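Local coordinates for putative Lipoprotein (Shewanella oneidensis, PDB 3U24) that is of unknown function but binds zinc and calcium ions and, as a putative lipoprotein of the DUF885 family, may be related to metallopeptidases, at residues A[242-245]-A[246-250]; A[544-548]-A[549-553]. All coordinates share one frame; numbering follows the deposited sequence.

Contact 1: A[242-245]-A[246-250]; sequences GEEL and YEQKF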
loop_
_atom_site.group_PDB
_atom_site.type_symbol
_atom_site.label_atom_id
_atom_site.label_comp_id
_atom_site.label_asym_id
_atom_site.label_seq_id
_atom_site.Cartn_x
_atom_site.Cartn_y
_atom_site.Cartn_z
ATOM N N GLY A 242 18.323 -4.871 8.899
ATOM C CA GLY A 242 19.730 -4.692 8.497
ATOM C C GLY A 242 19.938 -4.409 7.011
ATOM O O GLY A 242 19.023 -4.646 6.176
ATOM N N GLU A 243 21.127 -3.920 6.669
ATOM C CA GLU A 243 21.405 -3.470 5.310
ATOM C C GLU A 243 21.233 -4.534 4.191
ATOM O O GLU A 243 20.629 -4.257 3.157
ATOM C CB GLU A 243 22.815 -2.894 5.223
ATOM C CG GLU A 243 23.193 -2.358 3.834
ATOM C CD GLU A 243 24.381 -1.367 3.909
ATOM O OE1 GLU A 243 25.375 -1.677 4.616
ATOM O OE2 GLU A 243 24.334 -0.273 3.297
ATOM N N GLU A 244 21.793 -5.720 4.384
ATOM C CA GLU A 244 21.784 -6.722 3.336
ATOM C C GLU A 244 20.343 -7.115 2.972
ATOM O O GLU A 244 19.992 -7.138 1.794
ATOM C CB GLU A 244 22.613 -7.965 3.680
ATOM C CG GLU A 244 22.744 -8.920 2.465
ATOM C CD GLU A 244 23.782 -10.051 2.581
ATOM O OE1 GLU A 244 23.978 -10.613 3.695
ATOM O OE2 GLU A 244 24.394 -10.415 1.526
ATOM N N LEU A 245 19.535 -7.449 3.970
ATOM C CA LEU A 245 18.143 -7.829 3.740
ATOM C C LEU A 245 17.303 -6.656 3.214
ATOM O O LEU A 245 16.399 -6.858 2.402
ATOM C CB LEU A 245 17.515 -8.446 4.984
ATOM C CG LEU A 245 18.090 -9.797 5.432
ATOM C CD1 LEU A 245 17.493 -10.209 6.782
ATOM C CD2 LEU A 245 17.859 -10.891 4.389
ATOM N N TYR A 246 17.646 -5.442 3.641
ATOM C CA TYR A 246 16.850 -4.279 3.309
ATOM C C TYR A 246 17.019 -3.984 1.834
ATOM O O TYR A 246 16.033 -3.846 1.122
ATOM C CB TYR A 246 17.220 -3.075 4.166
ATOM C CG TYR A 246 16.247 -1.922 4.045
ATOM C CD1 TYR A 246 16.395 -0.990 3.037
ATOM C CD2 TYR A 246 15.215 -1.760 4.942
ATOM C CE1 TYR A 246 15.542 0.077 2.895
ATOM C CE2 TYR A 246 14.337 -0.708 4.825
ATOM C CZ TYR A 246 14.517 0.224 3.780
ATOM O OH TYR A 246 13.682 1.306 3.614
ATOM N N GLU A 247 18.254 -3.956 1.365
ATOM C CA GLU A 247 18.515 -3.777 -0.052
ATOM C C GLU A 247 17.877 -4.863 -0.922
ATOM O O GLU A 247 17.324 -4.552 -1.985
ATOM C CB GLU A 247 20.003 -3.738 -0.323
ATOM C CG GLU A 247 20.721 -2.497 0.228
ATOM C CD GLU A 247 20.434 -1.232 -0.577
ATOM O OE1 GLU A 247 19.664 -1.279 -1.583
ATOM O OE2 GLU A 247 20.949 -0.159 -0.192
ATOM N N GLN A 248 17.948 -6.128 -0.499
ATOM C CA GLN A 248 17.361 -7.201 -1.294
ATOM C C GLN A 248 15.841 -6.986 -1.297
ATOM O O GLN A 248 15.210 -7.070 -2.365
ATOM C CB GLN A 248 17.750 -8.627 -0.801
ATOM C CG GLN A 248 19.215 -9.012 -1.006
ATOM C CD GLN A 248 19.770 -10.263 -0.220
ATOM O OE1 GLN A 248 19.227 -10.715 0.796
ATOM N NE2 GLN A 248 20.908 -10.774 -0.692
ATOM N N LYS A 249 15.236 -6.689 -0.138
ATOM C CA LYS A 249 13.777 -6.494 -0.090
ATOM C C LYS A 249 13.337 -5.298 -0.947
ATOM O O LYS A 249 12.319 -5.351 -1.626
ATOM C CB LYS A 249 13.271 -6.319 1.345
ATOM C CG LYS A 249 11.744 -6.335 1.500
ATOM C CD LYS A 249 11.350 -6.493 2.987
ATOM C CE LYS A 249 9.889 -6.867 3.240
ATOM N NZ LYS A 249 8.941 -5.862 2.752
ATOM N N PHE A 250 14.108 -4.229 -0.857
ATOM C CA PHE A 250 13.880 -3.022 -1.624
ATOM C C PHE A 250 13.944 -3.368 -3.098
ATOM O O PHE A 250 13.034 -3.003 -3.811
ATOM C CB PHE A 250 14.901 -1.955 -1.228
ATOM C CG PHE A 250 14.761 -0.644 -1.943
ATOM C CD1 PHE A 250 13.901 0.319 -1.486
ATOM C CD2 PHE A 250 15.556 -0.351 -3.056
ATOM C CE1 PHE A 250 13.792 1.548 -2.146
ATOM C CE2 PHE A 250 15.451 0.863 -3.713
ATOM C CZ PHE A 250 14.546 1.801 -3.279
HETATM O O HOH W 1 21.989 0.444 2.225
#
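The flat amide of Gln248 and the carboxylate of Glu244 lie alongside each other, one turn apart and pointing the same way, their planes only 25° apart. Glu244 OE2 stays 4.1 Å from Gln248 NE2, a loose approach. At the other end of the amide, Gln248 OE1 lies 3.8 Å from Leu245 CD2, where the two side chains cross at a slant, and takes a hydrogen bond from Trp106 NE1 of helix 88-111. Leucine suits position 245 because its apolar branches can pack against the side chain of that tryptophan. Gln248 reaches both neighbours because CG stands beside its own backbone N (chi1 -69°) and the chain runs on extended. A leucine in its place would probably leave the indole N-H of Trp106 without its acceptor. The Tyr246 ring meets Gly242 O obliquely, with CB 3.1 Å from that oxygen, while its hydroxyl bonds to Asp479.

These residues form the first two turns of helix 243-254. Gly242 is the N-cap residue; its positive phi would press a side chain against the preceding carbonyl oxygen, so glycine fits. Its own O accepts from Tyr246 N at 3.0 Å, and the i to i+4 series follows, with Glu247 N to Glu243 O nearly straight at 176°. Acidic residues here probably suit the helix dipole. Glu243 OE2 and Glu247 OE2, 4.9 Å apart, share a water that donates to both, each at 2.7 Å, which probably eases their like charges. Glu247, bent at chi2, also accepts from the backbone N of Ala260 and Lys261, at the start of helix 260-289.

Contact 2: A[544-548]-A[549-553]; sequences KDFDL and KAFHE
An N-capped first turn opens helix 548-555, where Asp547 closes the loop that follows helix 523-542. Its OD2 accepts from Ala550 N at 2.8 Å, on the anti side of the carboxylate and 24° out of its plane. With CG anti to the backbone N (chi1 -179°), the short side chain folds over the turn. Ala550 CB lies 3.4 Å from Asp547 OD2, and the cap asks only for the backbone N-H of that alanine. Asp547 O accepts from Phe551 N at 2.9 Å.

Leu548 begins the helix and leans on His552, one turn on: CG is 3.5 Å from His552 CE1, and CD1 is 3.6 Å from both CE1 and NE2. Leu548 O lies over one face of the imidazole, offset toward its rim, while also accepting from His552 N. Both ring nitrogens have partners, ND1 with Ile339 O and NE2 with Tyr444 OH, which fixes the turn of this buried ring. Ahead of the cap, Phe546 CE1 packs 3.8 Å from Phe551 CB; Phe551 in turn meets the rings of Phe534 and Tyr538. This apolar contact, from the residue before the cap to the fourth after it, is a hydrophobic staple, here joined to an aspartate N-cap.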
loop_
_atom_site.group_PDB
_atom_site.type_symbol
_atom_site.label_atom_id
_atom_site.label_comp_id
_atom_site.label_asym_id
_atom_site.label_seq_id
_atom_site.Cartn_x
_atom_site.Cartn_y
_atom_site.Cartn_z
ATOM N N LYS A 544 13.399 20.739 -27.861
ATOM C CA LYS A 544 12.318 21.564 -28.438
ATOM C C LYS A 544 11.061 20.761 -28.782
ATOM O O LYS A 544 9.970 21.317 -28.801
ATOM C CB LYS A 544 12.822 22.281 -29.723
ATOM N N ASP A 545 11.230 19.468 -29.068
ATOM C CA ASP A 545 10.128 18.557 -29.414
ATOM C C ASP A 545 9.476 17.836 -28.196
ATOM O O ASP A 545 8.663 16.907 -28.371
ATOM C CB ASP A 545 10.638 17.505 -30.413
ATOM C CG ASP A 545 10.980 18.103 -31.805
ATOM O OD1 ASP A 545 11.471 19.265 -31.899
ATOM O OD2 ASP A 545 10.754 17.390 -32.807
ATOM N N PHE A 546 9.835 18.238 -26.979
ATOM C CA PHE A 546 9.209 17.662 -25.771
ATOM C C PHE A 546 7.764 18.115 -25.685
ATOM O O PHE A 546 7.482 19.313 -25.678
ATOM C CB PHE A 546 9.921 18.081 -24.473
ATOM C CG PHE A 546 9.225 17.586 -23.227
ATOM C CD1 PHE A 546 9.301 16.244 -22.869
ATOM C CD2 PHE A 546 8.466 18.448 -22.451
ATOM C CE1 PHE A 546 8.658 15.777 -21.743
ATOM C CE2 PHE A 546 7.830 18.000 -21.317
ATOM C CZ PHE A 546 7.920 16.660 -20.957
ATOM N N ASP A 547 6.845 17.167 -25.632
ATOM C CA ASP A 547 5.469 17.519 -25.375
ATOM C C ASP A 547 4.995 16.882 -24.050
ATOM O O ASP A 547 4.872 15.659 -23.958
ATOM C CB ASP A 547 4.556 17.093 -26.521
ATOM C CG ASP A 547 3.109 17.497 -26.253
ATOM O OD1 ASP A 547 2.786 18.707 -26.313
ATOM O OD2 ASP A 547 2.297 16.630 -25.908
ATOM N N LEU A 548 4.709 17.708 -23.053
ATOM C CA LEU A 548 4.276 17.189 -21.754
ATOM C C LEU A 548 3.101 16.191 -21.823
ATOM O O LEU A 548 3.158 15.096 -21.228
ATOM C CB LEU A 548 3.956 18.329 -20.757
ATOM C CG LEU A 548 3.712 17.864 -19.313
ATOM C CD1 LEU A 548 4.971 17.191 -18.782
ATOM C CD2 LEU A 548 3.268 19.017 -18.408
ATOM N N LYS A 549 2.056 16.545 -22.558
ATOM C CA LYS A 549 0.883 15.682 -22.664
ATOM C C LYS A 549 1.196 14.309 -23.281
ATOM O O LYS A 549 0.716 13.277 -22.793
ATOM C CB LYS A 549 -0.188 16.399 -23.464
ATOM C CG LYS A 549 -1.523 15.692 -23.577
ATOM C CD LYS A 549 -2.430 16.510 -24.467
ATOM C CE LYS A 549 -3.887 16.206 -24.237
ATOM N NZ LYS A 549 -4.688 17.181 -25.040
ATOM N N ALA A 550 2.005 14.303 -24.338
ATOM C CA ALA A 550 2.417 13.051 -25.016
ATOM C C ALA A 550 3.294 12.249 -24.085
ATOM O O ALA A 550 3.242 11.042 -24.073
ATOM C CB ALA A 550 3.181 13.329 -26.350
ATOM N N PHE A 551 4.119 12.919 -23.300
ATOM C CA PHE A 551 4.917 12.189 -22.318
ATOM C C PHE A 551 4.015 11.443 -21.332
ATOM O O PHE A 551 4.158 10.239 -21.111
ATOM C CB PHE A 551 5.884 13.115 -21.583
ATOM C CG PHE A 551 6.595 12.443 -20.432
ATOM C CD1 PHE A 551 7.682 11.640 -20.661
ATOM C CD2 PHE A 551 6.164 12.619 -19.134
ATOM C CE1 PHE A 551 8.335 11.027 -19.609
ATOM C CE2 PHE A 551 6.804 12.010 -18.076
ATOM C CZ PHE A 551 7.901 11.219 -18.330
ATOM N N HIS A 552 3.055 12.167 -20.784
ATOM C CA HIS A 552 2.144 11.614 -19.791
ATOM C C HIS A 552 1.382 10.453 -20.322
ATOM O O HIS A 552 1.287 9.421 -19.660
ATOM C CB HIS A 552 1.182 12.677 -19.247
ATOM C CG HIS A 552 1.826 13.673 -18.292
ATOM N ND1 HIS A 552 1.334 14.923 -18.107
ATOM C CD2 HIS A 552 2.959 13.567 -17.468
ATOM C CE1 HIS A 552 2.124 15.594 -17.224
ATOM N NE2 HIS A 552 3.111 14.760 -16.822
ATOM N N GLU A 553 0.813 10.592 -21.510
ATOM C CA GLU A 553 -0.057 9.547 -22.062
ATOM C C GLU A 553 0.725 8.284 -22.417
ATOM O O GLU A 553 0.258 7.156 -22.225
ATOM C CB GLU A 553 -0.835 10.070 -23.274
ATOM C CG GLU A 553 -1.918 11.061 -22.836
ATOM C CD GLU A 553 -2.586 11.821 -23.965
ATOM O OE1 GLU A 553 -2.428 11.445 -25.152
ATOM O OE2 GLU A 553 -3.297 12.807 -23.669
#

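In the fold
From the N terminus, the chain runs through the long helix 200-234 before contact 1 starts helix 243-254, which lies against helices 88-111, 459-485 and 260-289. Some three hundred residues later, contact 2 makes the turn from helix 523-542 into helix 548-555, close to the C terminus, and joins it to helix 435-451 and the loop around residues 338-341. Each contact is local and closes no long loop; they come in series, neither nested nor crossed. The centres of contact 1 and contact 2 are about 36 Å apart. Contact 1 and contact 2 do not touch, their nearest atoms being about 19 Å apart. Both start helices of this largely helical chain, away from the annotated metal sites.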